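Side-chain contacts in GCN5-related N-acetyltransferase (Kribbella flavida, PDB 4MY0), which probably transfers the acetyl group of acetyl-coenzyme A to an amine, perhaps on an aminoglycoside: residues 38-41 against 42-46; 233-236 against 237-241; 289-293 against 294-298. One frame throughout, in Å; residues are numbered along the deposited sequence.

Contact 1: 38-41 against 42-46; sequences EDWV and RDAVE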
loop_
_atom_site.group_PDB
_atom_site.type_symbol
_atom_site.label_atom_id
_atom_site.label_comp_id
_atom_site.label_asym_id
_atom_site.label_seq_id
_atom_site.Cartn_x
_atom_site.Cartn_y
_atom_site.Cartn_z
ATOM N N GLU C 38 12.331 -20.216 25.018
ATOM C CA GLU C 38 12.372 -20.358 26.470
ATOM C C GLU C 38 10.977 -20.504 27.078
ATOM O O GLU C 38 10.743 -21.382 27.913
ATOM C CB GLU C 38 13.071 -19.145 27.085
ATOM C CG GLU C 38 12.972 -19.070 28.600
ATOM C CD GLU C 38 14.089 -18.243 29.208
ATOM O OE1 GLU C 38 14.703 -18.711 30.189
ATOM O OE2 GLU C 38 14.357 -17.132 28.697
ATOM N N ASP C 39 10.059 -19.642 26.648
ATOM C CA ASP C 39 8.682 -19.676 27.126
ATOM C C ASP C 39 7.903 -20.868 26.570
ATOM O O ASP C 39 6.882 -21.270 27.136
ATOM C CB ASP C 39 7.955 -18.371 26.773
ATOM C CG ASP C 39 8.373 -17.206 27.660
ATOM O OD1 ASP C 39 9.339 -16.492 27.303
ATOM O OD2 ASP C 39 7.727 -17.002 28.712
ATOM N N TRP C 40 8.376 -21.429 25.459
ATOM C CA TRP C 40 7.678 -22.542 24.819
ATOM C C TRP C 40 8.027 -23.856 25.517
ATOM O O TRP C 40 7.147 -24.676 25.788
ATOM C CB TRP C 40 8.023 -22.609 23.325
ATOM C CG TRP C 40 7.236 -23.624 22.544
ATOM C CD1 TRP C 40 6.130 -23.397 21.761
ATOM C CD2 TRP C 40 7.517 -25.029 22.442
ATOM N NE1 TRP C 40 5.708 -24.581 21.183
ATOM C CE2 TRP C 40 6.540 -25.596 21.595
ATOM C CE3 TRP C 40 8.506 -25.860 22.984
ATOM C CZ2 TRP C 40 6.525 -26.959 21.280
ATOM C CZ3 TRP C 40 8.485 -27.207 22.680
ATOM C CH2 TRP C 40 7.502 -27.746 21.840
ATOM N N VAL C 41 9.314 -24.040 25.805
ATOM C CA VAL C 41 9.797 -25.213 26.525
ATOM C C VAL C 41 9.148 -25.333 27.901
ATOM O O VAL C 41 8.652 -26.401 28.273
ATOM C CB VAL C 41 11.320 -25.176 26.685
ATOM C CG1 VAL C 41 11.799 -26.364 27.510
ATOM C CG2 VAL C 41 11.980 -25.177 25.322
ATOM N N ARG C 42 9.153 -24.233 28.649
ATOM C CA ARG C 42 8.542 -24.210 29.973
ATOM C C ARG C 42 7.058 -24.566 29.894
ATOM O O ARG C 42 6.552 -25.350 30.701
ATOM C CB ARG C 42 8.738 -22.841 30.630
ATOM C CG ARG C 42 8.133 -22.727 32.026
ATOM C CD ARG C 42 8.328 -21.334 32.622
ATOM N NE ARG C 42 7.590 -20.302 31.892
ATOM C CZ ARG C 42 8.159 -19.312 31.208
ATOM N NH1 ARG C 42 9.483 -19.210 31.160
ATOM N NH2 ARG C 42 7.404 -18.422 30.574
ATOM N N ASP C 43 6.363 -24.013 28.906
ATOM C CA ASP C 43 4.959 -24.347 28.693
ATOM C C ASP C 43 4.779 -25.811 28.275
ATOM O O ASP C 43 3.845 -26.485 28.716
ATOM C CB ASP C 43 4.328 -23.418 27.648
ATOM C CG ASP C 43 3.722 -22.166 28.267
ATOM O OD1 ASP C 43 2.529 -22.217 28.653
ATOM O OD2 ASP C 43 4.434 -21.138 28.367
ATOM N N ALA C 44 5.683 -26.304 27.432
ATOM C CA ALA C 44 5.573 -27.667 26.902
ATOM C C ALA C 44 5.699 -28.735 28.006
ATOM O O ALA C 44 5.015 -29.756 27.973
ATOM C CB ALA C 44 6.614 -27.892 25.805
ATOM N N VAL C 45 6.578 -28.487 28.974
ATOM C CA VAL C 45 6.816 -29.432 30.074
ATOM C C VAL C 45 5.529 -29.772 30.845
ATOM O O VAL C 45 5.269 -30.946 31.140
ATOM C CB VAL C 45 7.926 -28.923 31.022
ATOM C CG1 VAL C 45 7.959 -29.722 32.320
ATOM C CG2 VAL C 45 9.283 -28.992 30.328
ATOM N N GLU C 46 4.732 -28.743 31.144
ATOM C CA GLU C 46 3.415 -28.900 31.758
ATOM C C GLU C 46 2.588 -29.932 30.983
ATOM O O GLU C 46 2.044 -30.871 31.569
ATOM C CB GLU C 46 2.704 -27.535 31.813
ATOM C CG GLU C 46 1.162 -27.572 31.824
ATOM C CD GLU C 46 0.511 -26.550 30.862
ATOM O OE1 GLU C 46 -0.721 -26.651 30.622
ATOM O OE2 GLU C 46 1.227 -25.654 30.348
#
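Asp-39 and Arg-42 make a salt bridge one helical turn apart, their side chains lying alongside and pointing the same way. The carboxylate and guanidinium planes stand 87° apart, which leaves one oxygen, OD2, to do the gripping rather than a two-pronged pairing. OD2 of Asp-39 lies 2.4 Å from NH2 of Arg-42, a modelled distance too short to be taken as exact. Arg-42 leaves the helix with CG anti to its backbone N, then bends at chi3 (66°), and this bend folds the guanidinium back over CA of Asp-39. Asp-43 is held by a salt bridge from OD1 to Lys-194.

The apolar contact is a CH-pi one: CB of Ala-44 sits over the six-membered ring of Trp-40, 4.1 Å from its centroid and 25° off the normal, displaced toward CZ3.

Among the backbone bonds, Ala-44 N to Trp-40 O measures 2.7 Å and Val-45 N to Val-41 O 3.0 Å, whereas Arg-42 N to Glu-38 O is weak.

All of this belongs to helix 34-49 of the first acetyltransferase domain. Trp-40 packs on Val-21, Leu-22 and Arg-25 of helix 18-26, and both Trp-40 and Ala-44 rest on Phe-53 of strand 53-58.

Contact 2: 233-236 against 237-241; sequences EATA and RALWA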
loop_
_atom_site.group_PDB
_atom_site.type_symbol
_atom_site.label_atom_id
_atom_site.label_comp_id
_atom_site.label_asym_id
_atom_site.label_seq_id
_atom_site.Cartn_x
_atom_site.Cartn_y
_atom_site.Cartn_z
ATOM N N GLU C 233 -24.198 -0.563 33.236
ATOM C CA GLU C 233 -23.928 0.451 32.222
ATOM C C GLU C 233 -22.802 1.383 32.661
ATOM O O GLU C 233 -21.856 1.611 31.914
ATOM C CB GLU C 233 -25.197 1.253 31.932
ATOM C CG GLU C 233 -25.083 2.213 30.755
ATOM C CD GLU C 233 -26.226 3.215 30.718
ATOM O OE1 GLU C 233 -26.171 4.149 29.881
ATOM O OE2 GLU C 233 -27.171 3.073 31.529
ATOM N N ALA C 234 -22.910 1.921 33.872
ATOM C CA ALA C 234 -21.870 2.792 34.403
ATOM C C ALA C 234 -20.474 2.150 34.342
ATOM O O ALA C 234 -19.493 2.805 33.993
ATOM C CB ALA C 234 -22.211 3.214 35.831
ATOM N N THR C 235 -20.382 0.869 34.683
ATOM C CA THR C 235 -19.090 0.197 34.680
ATOM C C THR C 235 -18.572 -0.015 33.262
ATOM O O THR C 235 -17.379 0.146 33.007
ATOM C CB THR C 235 -19.164 -1.143 35.423
ATOM O OG1 THR C 235 -19.472 -0.890 36.791
ATOM C CG2 THR C 235 -17.844 -1.880 35.349
ATOM N N ALA C 236 -19.459 -0.381 32.338
ATOM C CA ALA C 236 -19.039 -0.541 30.945
ATOM C C ALA C 236 -18.461 0.771 30.417
ATOM O O ALA C 236 -17.390 0.790 29.802
ATOM C CB ALA C 236 -20.195 -1.030 30.071
ATOM N N ARG C 237 -19.163 1.869 30.676
ATOM C CA ARG C 237 -18.706 3.167 30.207
ATOM C C ARG C 237 -17.330 3.477 30.789
ATOM O O ARG C 237 -16.420 3.865 30.058
ATOM C CB ARG C 237 -19.719 4.252 30.559
ATOM C CG ARG C 237 -21.029 4.132 29.793
ATOM C CD ARG C 237 -22.038 5.215 30.228
ATOM N NE ARG C 237 -23.227 5.230 29.376
ATOM C CZ ARG C 237 -23.277 5.808 28.176
ATOM N NH1 ARG C 237 -22.208 6.422 27.685
ATOM N NH2 ARG C 237 -24.395 5.781 27.466
ATOM N N ALA C 238 -17.171 3.247 32.094
ATOM C CA ALA C 238 -15.910 3.531 32.790
ATOM C C ALA C 238 -14.728 2.734 32.240
ATOM O O ALA C 238 -13.627 3.270 32.094
ATOM C CB ALA C 238 -16.060 3.280 34.297
ATOM N N LEU C 239 -14.944 1.448 31.971
ATOM C CA LEU C 239 -13.860 0.590 31.510
ATOM C C LEU C 239 -13.492 0.911 30.062
ATOM O O LEU C 239 -12.310 0.961 29.722
ATOM C CB LEU C 239 -14.229 -0.883 31.654
ATOM C CG LEU C 239 -14.385 -1.420 33.076
ATOM C CD1 LEU C 239 -14.966 -2.808 33.023
ATOM C CD2 LEU C 239 -13.051 -1.431 33.815
ATOM N N TRP C 240 -14.490 1.129 29.207
ATOM C CA TRP C 240 -14.196 1.586 27.839
ATOM C C TRP C 240 -13.510 2.939 27.882
ATOM O O TRP C 240 -12.612 3.211 27.095
ATOM C CB TRP C 240 -15.461 1.666 26.976
ATOM C CG TRP C 240 -15.917 0.323 26.502
ATOM C CD1 TRP C 240 -17.053 -0.342 26.874
ATOM C CD2 TRP C 240 -15.231 -0.538 25.581
ATOM N NE1 TRP C 240 -17.116 -1.566 26.233
ATOM C CE2 TRP C 240 -16.003 -1.713 25.445
ATOM C CE3 TRP C 240 -14.023 -0.436 24.872
ATOM C CZ2 TRP C 240 -15.613 -2.777 24.621
ATOM C CZ3 TRP C 240 -13.637 -1.483 24.056
ATOM C CH2 TRP C 240 -14.430 -2.640 23.930
ATOM N N ALA C 241 -13.937 3.799 28.801
ATOM C CA ALA C 241 -13.338 5.128 28.875
ATOM C C ALA C 241 -11.885 5.044 29.368
ATOM O O ALA C 241 -11.038 5.830 28.945
ATOM C CB ALA C 241 -14.184 6.061 29.744
#
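The guanidinium of Arg-237 is met at its edge by OE1 of Glu-233, while the Trp-240 indole has the carbonyl O of Ala-236 placed obliquely, 3.2 Å from CD1. Both pairs are i to i+4 contacts in the first turns of helix 233-244, the helix of a beta-alpha-beta unit between strands 222-230 and 252-256. In a salt bridge, NE of Arg-237 meets OE1 of Glu-233 at 3.2 Å on the oxygen's anti side, tilted out of the carboxylate plane, while OE1 lies only 3° from the guanidinium plane; NH2 adds a weak bond to the same oxygen. The planes are inclined by 51°. Glu-233 runs out extended with CG opposite its own N (chi1 -172°), which carries the carboxylate alongside the arginine chain. Arg-237 NH1 bonds to Leu-153 O, and the chain touches Leu-266 of helix 263-266. Replacing Arg-237 by an alanine would probably leave the Glu-233 carboxylate without its counter-charge and the Leu-153 carbonyl without this donor.

On another side Thr-235 and Leu-239 lie side by side, and Thr-235 OG1 bonds to Asp-211. Leu-239 and Trp-240 both press on Leu-228 of strand 222-230, and Ala-236 touches Thr-362 of the second subunit. Thr-235 CG2 meets Leu-239 CD1 at 3.8 Å.

Contact 3: 289-293 against 294-298; sequences AAIAA and RGFAP
Ile-291 and Phe-296 meet where helix 287-293 gives way to the loop leading to strand 302-309. Their side chains cross at about a right angle, and CZ of Phe-296 lies 4.0 Å from both CD1 and CG2 of Ile-291, wedged against two branches at once. The carbonyl O of Ile-291 sits at the ring's edge, 3.5 Å from CE2 of Phe-296, and one ring face carries CD of Arg-294.

Backbone bonds help to hold the turn. Arg-294 N donates to Ile-291 O at 3.2 Å, from well above the carbonyl plane, and more weakly to Ala-290 O. A water joins the same turn, 3.0 Å from Ile-291 O and 2.7 Å from Arg-294 O.

Farther out, Arg-294 is extended from CG to NE, with CG turned anti to its own N (chi1 -163°), and its guanidinium reaches Tyr-352, giving NH2 to the carbonyl O and a cation-pi contact to the ring. Phe-296 meets Phe-381 edge-to-face and packs on Val-324 of strand 318-325, while Ile-291 touches Leu-322 of that strand.

Ile-291 and Phe-296 thus form a buried apolar pair in the sterol carrier protein domain. Beside them Ile-291 O has Arg-294 N and the water, and Tyr-352 probably eases the burial of the Arg-294 charge.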
loop_
_atom_site.group_PDB
_atom_site.type_symbol
_atom_site.label_atom_id
_atom_site.label_comp_id
_atom_site.label_asym_id
_atom_site.label_seq_id
_atom_site.Cartn_x
_atom_site.Cartn_y
_atom_site.Cartn_z
ATOM N N ALA C 289 -22.432 -37.296 27.381
ATOM C CA ALA C 289 -21.833 -36.477 28.435
ATOM C C ALA C 289 -21.773 -35.017 28.009
ATOM O O ALA C 289 -21.924 -34.121 28.833
ATOM C CB ALA C 289 -20.440 -36.990 28.810
ATOM N N ALA C 290 -21.539 -34.775 26.722
ATOM C CA ALA C 290 -21.574 -33.410 26.187
ATOM C C ALA C 290 -22.978 -32.796 26.333
ATOM O O ALA C 290 -23.134 -31.607 26.656
ATOM C CB ALA C 290 -21.143 -33.409 24.708
ATOM N N ILE C 291 -24.000 -33.602 26.068
ATOM C CA ILE C 291 -25.372 -33.123 26.178
ATOM C C ILE C 291 -25.718 -32.875 27.650
ATOM O O ILE C 291 -26.313 -31.852 27.997
ATOM C CB ILE C 291 -26.376 -34.123 25.569
ATOM C CG1 ILE C 291 -26.304 -34.106 24.037
ATOM C CG2 ILE C 291 -27.798 -33.835 26.092
ATOM C CD1 ILE C 291 -26.570 -32.709 23.412
ATOM N N ALA C 292 -25.328 -33.813 28.512
ATOM C CA ALA C 292 -25.613 -33.715 29.940
ATOM C C ALA C 292 -25.014 -32.462 30.564
ATOM O O ALA C 292 -25.576 -31.913 31.506
ATOM C CB ALA C 292 -25.113 -34.957 30.676
ATOM N N ALA C 293 -23.875 -32.008 30.043
ATOM C CA ALA C 293 -23.194 -30.853 30.635
ATOM C C ALA C 293 -23.602 -29.511 30.006
ATOM O O ALA C 293 -23.292 -28.450 30.554
ATOM C CB ALA C 293 -21.686 -31.042 30.572
ATOM N N ARG C 294 -24.290 -29.561 28.861
ATOM C CA ARG C 294 -24.673 -28.351 28.134
ATOM C C ARG C 294 -25.807 -27.603 28.832
ATOM O O ARG C 294 -26.670 -28.218 29.452
ATOM C CB ARG C 294 -25.121 -28.699 26.706
ATOM C CG ARG C 294 -25.142 -27.487 25.756
ATOM C CD ARG C 294 -25.713 -27.843 24.397
ATOM N NE ARG C 294 -25.368 -26.880 23.337
ATOM C CZ ARG C 294 -26.013 -25.730 23.135
ATOM N NH1 ARG C 294 -27.021 -25.390 23.932
ATOM N NH2 ARG C 294 -25.662 -24.914 22.141
ATOM N N GLY C 295 -25.809 -26.275 28.739
ATOM C CA GLY C 295 -26.995 -25.517 29.126
ATOM C C GLY C 295 -27.922 -25.497 27.925
ATOM O O GLY C 295 -27.446 -25.504 26.788
ATOM N N PHE C 296 -29.229 -25.514 28.155
ATOM C CA PHE C 296 -30.183 -25.438 27.049
ATOM C C PHE C 296 -31.098 -24.236 27.228
ATOM O O PHE C 296 -31.325 -23.796 28.351
ATOM C CB PHE C 296 -31.007 -26.727 26.942
ATOM C CG PHE C 296 -30.230 -27.888 26.393
ATOM C CD1 PHE C 296 -30.194 -28.126 25.027
ATOM C CD2 PHE C 296 -29.512 -28.727 27.237
ATOM C CE1 PHE C 296 -29.459 -29.181 24.510
ATOM C CE2 PHE C 296 -28.775 -29.791 26.721
ATOM C CZ PHE C 296 -28.753 -30.018 25.364
ATOM N N ALA C 297 -31.621 -23.722 26.119
ATOM C CA ALA C 297 -32.438 -22.509 26.117
ATOM C C ALA C 297 -33.618 -22.561 27.089
ATOM O O ALA C 297 -34.372 -23.527 27.105
ATOM C CB ALA C 297 -32.928 -22.206 24.703
ATOM N N PRO C 298 -33.781 -21.501 27.896
ATOM C CA PRO C 298 -34.895 -21.367 28.841
ATOM C C PRO C 298 -36.226 -21.602 28.137
ATOM O O PRO C 298 -36.441 -21.063 27.054
ATOM C CB PRO C 298 -34.805 -19.900 29.283
ATOM C CG PRO C 298 -33.388 -19.512 29.051
ATOM C CD PRO C 298 -32.937 -20.293 27.851
HETATM O O HOH W 1 -27.888 -30.487 30.125
#

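The three contacts follow one another along the chain, each closed before the next opens, and belong to three different parts of it: contact 1 to the first acetyltransferase domain, contact 2 to the second, contact 3 to the sterol carrier protein domain. Their centres lie about 37 Å (1 and 2), 34 Å (1 and 3) and 32 Å (2 and 3) apart, and none touches another; contacts 1 and 3 are on opposite sides of the chain's centre. Contacts 1 and 2 each lie within one helix, 34-49 and 233-244, whereas contact 3 marks the exit from helix 287-293. Contacts 2 and 3 also pack on the second subunit, whereas no other protein chain touches contact 1.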